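Local coordinates for putative decarboxylase involved in desferrioxamine biosynthesis (Erwinia amylovora, PDB 5O5C), which probably decarboxylates lysine with the help of pyridoxal 5'-phosphate, as a group II decarboxylase of the desferrioxamine biosynthetic pathway, at residues K473-G476 against R477-K481; P487-A491 against A492-D496. All coordinates share one frame; numbering follows the deposited sequence.

Contact 1: residues K473-G476 against R477-K481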
ATOM      1  N   LYS B 473     -19.322 -15.631  11.694  1.00 32.06           N
ATOM      2  CA  LYS B 473     -20.766 -15.929  11.680  1.00 34.68           C
ATOM      3  C   LYS B 473     -21.074 -16.741  10.414  1.00 32.38           C
ATOM      4  O   LYS B 473     -20.610 -16.400   9.348  1.00 33.05           O
ATOM      5  CB  LYS B 473     -21.594 -14.648  11.710  1.00 34.62           C
ATOM      6  CG  LYS B 473     -22.146 -14.289  13.071  1.00 37.06           C
ATOM      7  CD  LYS B 473     -22.575 -12.821  13.109  1.00 39.06           C
ATOM      8  CE  LYS B 473     -23.929 -12.649  13.778  1.00 40.36           C
ATOM      9  NZ  LYS B 473     -24.381 -11.238  13.778  1.00 42.50           N
ATOM     10  N   VAL B 474     -21.815 -17.831  10.555  1.00 33.99           N
ATOM     11  CA  VAL B 474     -22.276 -18.651   9.443  1.00 35.28           C
ATOM     12  C   VAL B 474     -23.749 -18.784   9.655  1.00 37.49           C
ATOM     13  O   VAL B 474     -24.171 -19.384  10.647  1.00 30.31           O
ATOM     14  CB  VAL B 474     -21.666 -20.047   9.461  1.00 37.22           C
ATOM     15  CG1 VAL B 474     -22.320 -20.967   8.427  1.00 36.89           C
ATOM     16  CG2 VAL B 474     -20.170 -19.957   9.256  1.00 37.24           C
ATOM     17  N   ASN B 475     -24.507 -18.185   8.740  1.00 43.57           N
ATOM     18  CA  ASN B 475     -25.971 -18.128   8.781  1.00 50.31           C
ATOM     19  C   ASN B 475     -26.480 -17.493  10.079  1.00 45.33           C
ATOM     20  O   ASN B 475     -27.445 -17.950  10.659  1.00 49.08           O
ATOM     21  CB  ASN B 475     -26.594 -19.518   8.468  1.00 55.17           C
ATOM     22  CG  ASN B 475     -26.685 -20.440   9.689  1.00 61.42           C
ATOM     23  OD1 ASN B 475     -27.636 -20.362  10.459  1.00 76.20           O
ATOM     24  ND2 ASN B 475     -25.718 -21.325   9.853  1.00 61.28           N
ATOM     25  N   GLY B 476     -25.830 -16.420  10.512  1.00 41.23           N
ATOM     26  CA  GLY B 476     -26.200 -15.734  11.739  1.00 43.83           C
ATOM     27  C   GLY B 476     -25.910 -16.468  13.048  1.00 46.17           C
ATOM     28  O   GLY B 476     -26.513 -16.145  14.069  1.00 57.54           O
ATOM     29  N   ARG B 477     -24.994 -17.438  13.038  1.00 41.51           N
ATOM     30  CA  ARG B 477     -24.632 -18.198  14.230  1.00 43.40           C
ATOM     31  C   ARG B 477     -23.117 -18.062  14.458  1.00 42.50           C
ATOM     32  O   ARG B 477     -22.353 -17.994  13.503  1.00 32.44           O
ATOM     33  CB  ARG B 477     -25.099 -19.659  14.061  1.00 48.94           C
ATOM     34  CG  ARG B 477     -26.593 -19.807  14.347  1.00 55.66           C
ATOM     35  CD  ARG B 477     -27.378 -20.833  13.526  1.00 59.53           C
ATOM     36  NE  ARG B 477     -28.772 -20.361  13.338  1.00 68.56           N
ATOM     37  CZ  ARG B 477     -29.777 -21.036  12.756  1.00 78.14           C
ATOM     38  NH1 ARG B 477     -29.600 -22.272  12.277  1.00 80.30           N
ATOM     39  NH2 ARG B 477     -30.990 -20.463  12.660  1.00 77.74           N
ATOM     40  N   GLN B 478     -22.689 -17.968  15.719  1.00 36.95           N
ATOM     41  CA  GLN B 478     -21.289 -17.777  16.003  1.00 33.98           C
ATOM     42  C   GLN B 478     -20.600 -19.118  15.884  1.00 31.09           C
ATOM     43  O   GLN B 478     -20.974 -20.069  16.561  1.00 25.50           O
ATOM     44  CB  GLN B 478     -21.046 -17.130  17.369  1.00 36.09           C
ATOM     45  CG  GLN B 478     -20.942 -15.618  17.321  1.00 39.15           C
ATOM     46  CD  GLN B 478     -19.803 -15.197  16.430  1.00 41.57           C
ATOM     47  OE1 GLN B 478     -20.032 -14.672  15.357  1.00 47.29           O
ATOM     48  NE2 GLN B 478     -18.575 -15.530  16.822  1.00 43.13           N
ATOM     49  N   TYR B 479     -19.637 -19.199  14.960  1.00 25.44           N
ATOM     50  CA  TYR B 479     -18.713 -20.323  14.911  1.00 26.38           C
ATOM     51  C   TYR B 479     -17.309 -19.884  15.333  1.00 26.94           C
ATOM     52  O   TYR B 479     -17.013 -18.681  15.419  1.00 26.41           O
ATOM     53  CB  TYR B 479     -18.766 -20.998  13.528  1.00 24.88           C
ATOM     54  CG  TYR B 479     -20.055 -21.799  13.317  1.00 26.53           C
ATOM     55  CD1 TYR B 479     -21.230 -21.197  12.881  1.00 30.61           C
ATOM     56  CD2 TYR B 479     -20.089 -23.142  13.578  1.00 27.09           C
ATOM     57  CE1 TYR B 479     -22.399 -21.928  12.696  1.00 30.68           C
ATOM     58  CE2 TYR B 479     -21.237 -23.882  13.395  1.00 29.75           C
ATOM     59  CZ  TYR B 479     -22.379 -23.283  12.968  1.00 30.77           C
ATOM     60  OH  TYR B 479     -23.461 -24.057  12.836  1.00 32.61           O
ATOM     61  N   LEU B 480     -16.467 -20.869  15.646  1.00 27.65           N
ATOM     62  CA  LEU B 480     -15.037 -20.655  15.930  1.00 28.37           C
ATOM     63  C   LEU B 480     -14.277 -21.064  14.694  1.00 27.13           C
ATOM     64  O   LEU B 480     -14.801 -21.782  13.846  1.00 22.17           O
ATOM     65  CB  LEU B 480     -14.560 -21.520  17.090  1.00 28.45           C
ATOM     66  CG  LEU B 480     -15.156 -21.241  18.474  1.00 31.64           C
ATOM     67  CD1 LEU B 480     -14.578 -22.244  19.469  1.00 33.69           C
ATOM     68  CD2 LEU B 480     -14.871 -19.812  18.899  1.00 28.62           C
ATOM     69  N   LYS B 481     -13.052 -20.584  14.567  1.00 24.21           N
ATOM     70  CA  LYS B 481     -12.323 -20.842  13.357  1.00 24.94           C
ATOM     71  C   LYS B 481     -10.896 -21.127  13.700  1.00 23.44           C
ATOM     72  O   LYS B 481     -10.302 -20.440  14.537  1.00 20.48           O
ATOM     73  CB  LYS B 481     -12.392 -19.670  12.403  1.00 26.40           C
ATOM     74  CG  LYS B 481     -11.422 -19.800  11.232  1.00 27.14           C
ATOM     75  CD  LYS B 481     -10.854 -18.487  10.742  1.00 30.13           C
ATOM     76  CE  LYS B 481     -11.670 -17.885   9.667  1.00 29.52           C
ATOM     77  NZ  LYS B 481     -11.075 -16.607   9.268  1.00 30.66           N
TER

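Contact 2: residues P487-A491 against A492-D496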
ATOM      1  N   PRO B 487       3.818 -24.486   9.143  1.00 32.93           N
ATOM      2  CA  PRO B 487       4.081 -25.925   8.927  1.00 36.34           C
ATOM      3  C   PRO B 487       4.980 -26.610   9.961  1.00 40.49           C
ATOM      4  O   PRO B 487       5.321 -27.774   9.752  1.00 48.61           O
ATOM      5  CB  PRO B 487       4.698 -25.968   7.546  1.00 32.77           C
ATOM      6  CG  PRO B 487       5.265 -24.624   7.330  1.00 33.58           C
ATOM      7  CD  PRO B 487       4.597 -23.638   8.236  1.00 31.67           C
ATOM      8  N   ASN B 488       5.355 -25.916  11.048  1.00 42.37           N
ATOM      9  CA  ASN B 488       6.001 -26.545  12.218  1.00 44.70           C
ATOM     10  C   ASN B 488       4.975 -26.943  13.299  1.00 42.74           C
ATOM     11  O   ASN B 488       5.286 -27.713  14.196  1.00 47.23           O
ATOM     12  CB  ASN B 488       7.058 -25.603  12.840  1.00 45.75           C
ATOM     13  CG  ASN B 488       8.073 -25.098  11.843  1.00 44.39           C
ATOM     14  OD1 ASN B 488       8.438 -23.928  11.874  1.00 53.36           O
ATOM     15  ND2 ASN B 488       8.530 -25.968  10.943  1.00 46.43           N
ATOM     16  N   THR B 489       3.754 -26.420  13.200  1.00 42.32           N
ATOM     17  CA  THR B 489       2.638 -26.775  14.080  1.00 36.99           C
ATOM     18  C   THR B 489       2.368 -28.257  13.970  1.00 37.10           C
ATOM     19  O   THR B 489       2.250 -28.766  12.860  1.00 35.09           O
ATOM     20  CB  THR B 489       1.374 -25.999  13.659  1.00 38.68           C
ATOM     21  OG1 THR B 489       1.647 -24.602  13.735  1.00 42.82           O
ATOM     22  CG2 THR B 489       0.100 -26.346  14.503  1.00 36.95           C
ATOM     23  N   THR B 490       2.287 -28.937  15.115  1.00 35.15           N
ATOM     24  CA  THR B 490       2.062 -30.374  15.166  1.00 36.18           C
ATOM     25  C   THR B 490       0.636 -30.759  15.592  1.00 35.72           C
ATOM     26  O   THR B 490      -0.191 -29.934  16.057  1.00 32.34           O
ATOM     27  CB  THR B 490       3.049 -31.085  16.138  1.00 37.21           C
ATOM     28  OG1 THR B 490       2.894 -30.581  17.473  1.00 35.42           O
ATOM     29  CG2 THR B 490       4.493 -30.874  15.698  1.00 39.87           C
ATOM     30  N   ALA B 491       0.385 -32.047  15.446  1.00 39.43           N
ATOM     31  CA  ALA B 491      -0.794 -32.702  15.986  1.00 42.37           C
ATOM     32  C   ALA B 491      -1.002 -32.317  17.447  1.00 41.52           C
ATOM     33  O   ALA B 491      -2.064 -31.812  17.809  1.00 44.98           O
ATOM     34  CB  ALA B 491      -0.667 -34.210  15.825  1.00 46.44           C
ATOM     35  N   ALA B 492       0.036 -32.484  18.259  1.00 40.19           N
ATOM     36  CA  ALA B 492      -0.016 -32.146  19.680  1.00 38.56           C
ATOM     37  C   ALA B 492      -0.413 -30.674  19.964  1.00 39.06           C
ATOM     38  O   ALA B 492      -1.165 -30.371  20.893  1.00 35.90           O
ATOM     39  CB  ALA B 492       1.318 -32.471  20.325  1.00 40.25           C
ATOM     40  N   ASP B 493       0.090 -29.760  19.147  1.00 40.56           N
ATOM     41  CA  ASP B 493      -0.316 -28.347  19.246  1.00 38.13           C
ATOM     42  C   ASP B 493      -1.825 -28.121  19.018  1.00 34.36           C
ATOM     43  O   ASP B 493      -2.467 -27.410  19.775  1.00 38.96           O
ATOM     44  CB  ASP B 493       0.521 -27.501  18.289  1.00 38.67           C
ATOM     45  CG  ASP B 493       1.952 -27.410  18.725  1.00 41.43           C
ATOM     46  OD1 ASP B 493       2.134 -27.102  19.909  1.00 44.14           O
ATOM     47  OD2 ASP B 493       2.871 -27.622  17.898  1.00 38.19           O
ATOM     48  N   ILE B 494      -2.384 -28.771  18.018  1.00 31.56           N
ATOM     49  CA  ILE B 494      -3.805 -28.667  17.722  1.00 33.38           C
ATOM     50  C   ILE B 494      -4.557 -29.309  18.870  1.00 33.65           C
ATOM     51  O   ILE B 494      -5.513 -28.725  19.372  1.00 38.14           O
ATOM     52  CB  ILE B 494      -4.189 -29.405  16.442  1.00 34.80           C
ATOM     53  CG1 ILE B 494      -3.338 -28.978  15.290  1.00 34.89           C
ATOM     54  CG2 ILE B 494      -5.690 -29.255  16.115  1.00 34.30           C
ATOM     55  CD1 ILE B 494      -3.056 -30.129  14.384  1.00 39.11           C
ATOM     56  N   GLU B 495      -4.102 -30.478  19.316  1.00 36.74           N
ATOM     57  CA  GLU B 495      -4.735 -31.146  20.476  1.00 38.16           C
ATOM     58  C   GLU B 495      -4.810 -30.206  21.665  1.00 36.22           C
ATOM     59  O   GLU B 495      -5.831 -30.105  22.296  1.00 38.53           O
ATOM     60  CB  GLU B 495      -3.999 -32.411  20.928  1.00 36.81           C
ATOM     61  CG  GLU B 495      -4.012 -33.587  19.979  1.00 41.63           C
ATOM     62  CD  GLU B 495      -3.104 -34.708  20.485  1.00 42.56           C
ATOM     63  OE1 GLU B 495      -3.269 -35.113  21.654  1.00 51.57           O
ATOM     64  OE2 GLU B 495      -2.212 -35.165  19.740  1.00 45.88           O
ATOM     65  N   ASP B 496      -3.713 -29.516  21.957  1.00 36.64           N
ATOM     66  CA  ASP B 496      -3.694 -28.555  23.061  1.00 31.90           C
ATOM     67  C   ASP B 496      -4.818 -27.522  22.956  1.00 31.85           C
ATOM     68  O   ASP B 496      -5.544 -27.261  23.958  1.00 29.55           O
ATOM     69  CB  ASP B 496      -2.311 -27.857  23.133  1.00 30.90           C
ATOM     70  CG  ASP B 496      -1.225 -28.748  23.725  1.00 35.62           C
ATOM     71  OD1 ASP B 496      -1.526 -29.849  24.215  1.00 39.73           O
ATOM     72  OD2 ASP B 496      -0.049 -28.349  23.740  1.00 34.07           O
TER

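Contact 1: residues K473-G476 against R477-K481
Val474 and Arg477 face each other across a type I' beta turn that closes the beta hairpin of strands 470-474 and 477-483, with Asn475 and Gly476 at its two corners, both at positive phi. Val474 N donates to Arg477 O at 3.0 Å, in the carbonyl plane and nearly straight. The return bond is poorer: Arg477 N lies 3.2 Å from Val474 O but stands well above the plane of that carbonyl. Beside the first bond, Lys473 CA brings its hydrogen to the same Arg477 O at 3.2 Å.

The tight part of the hairpin is the side bearing Val474 and Tyr479. The two side chains cross at about a right angle, Val474 CB coming within 3.6 Å of Tyr479 CD1 and Val474 CG2 4.0 Å from the same Tyr479 CD1. Both are buried; Phe275 and Leu427 touch Val474, and Leu427 also touches Tyr479.

The turn end and Lys473 are exposed; Gln478 is partly so. Lys473 and Gln478 form the non-hydrogen-bonded pair, and a bend at chi2 (-60°) swings the glutamine amide back until Gln478 OE1 is 3.1 Å from Lys473 CG, while the Lys473 chain, bent at chi3, carries NZ off from the strand pair. At the exposed turn, the Asn475 amide stands almost perpendicular to the Arg477 guanidinium, 84° between planes, with Asn475 OD1 over one guanidinium face, 3.1 Å from Arg477 NE but too poorly angled to be a hydrogen bond.

Contact 2: residues P487-A491 against A492-D496
Chain 487-490 runs without regular structure into helix 491-510, with Thr490 as the N-cap, its CA 5.1 Å from Asp493 CA. The backbone of Thr490 is extended (psi 171°), and from Ala491 onward the chain takes helical angles. The first turn is tied by Ile494 N to Thr490 O at 3.2 Å and Glu495 N to Ala491 O at 2.9 Å.

The side chains add a capping box. Thr490 OG1 sits between its own backbone N and carbonyl carbon (chi1 60°), where it can accept a weak bond from Asp493 N at 3.4 Å. In return, Asp493 OD2 takes two bonds from Thr490: the backbone N at 3.1 Å, almost straight and on the anti lone pair, and the OG1 hydroxyl at 3.0 Å, from above the carboxylate plane. Together with the salt bridge from Asp493 OD1 to Lys105, which also pairs with Asp496, these bonds help fix the rotation of the carboxylate. Ile494 CD1 folds back to within 3.3 Å of Thr490 O.

Ahead of the cap, Pro487 packs on His25 and Asn488 on Asn30 of the second subunit. Thr489 and Ile494 rest on helix 397-420, both touching Leu410, and Ile494 also reaches Ala414.

Contact 1 turns the chain into strand 477-483, and contact 2 opens the element that follows it, helix 491-510. The two are in series, their centres 24 Å apart and their nearest atoms about 10 Å apart, without touching. Strand 477-483 lies between 470-474 and 434-439 in a four-stranded antiparallel sheet, separate from the seven-stranded mixed sheet. Contact 1 comes into the neighbourhood of the cofactor site: the side chain of Val474 is about 11 Å from that of Thr273, which binds pyridoxal 5'-phosphate. Contact 2 lies apart from the cofactor site and is the one of the two that reaches the second subunit.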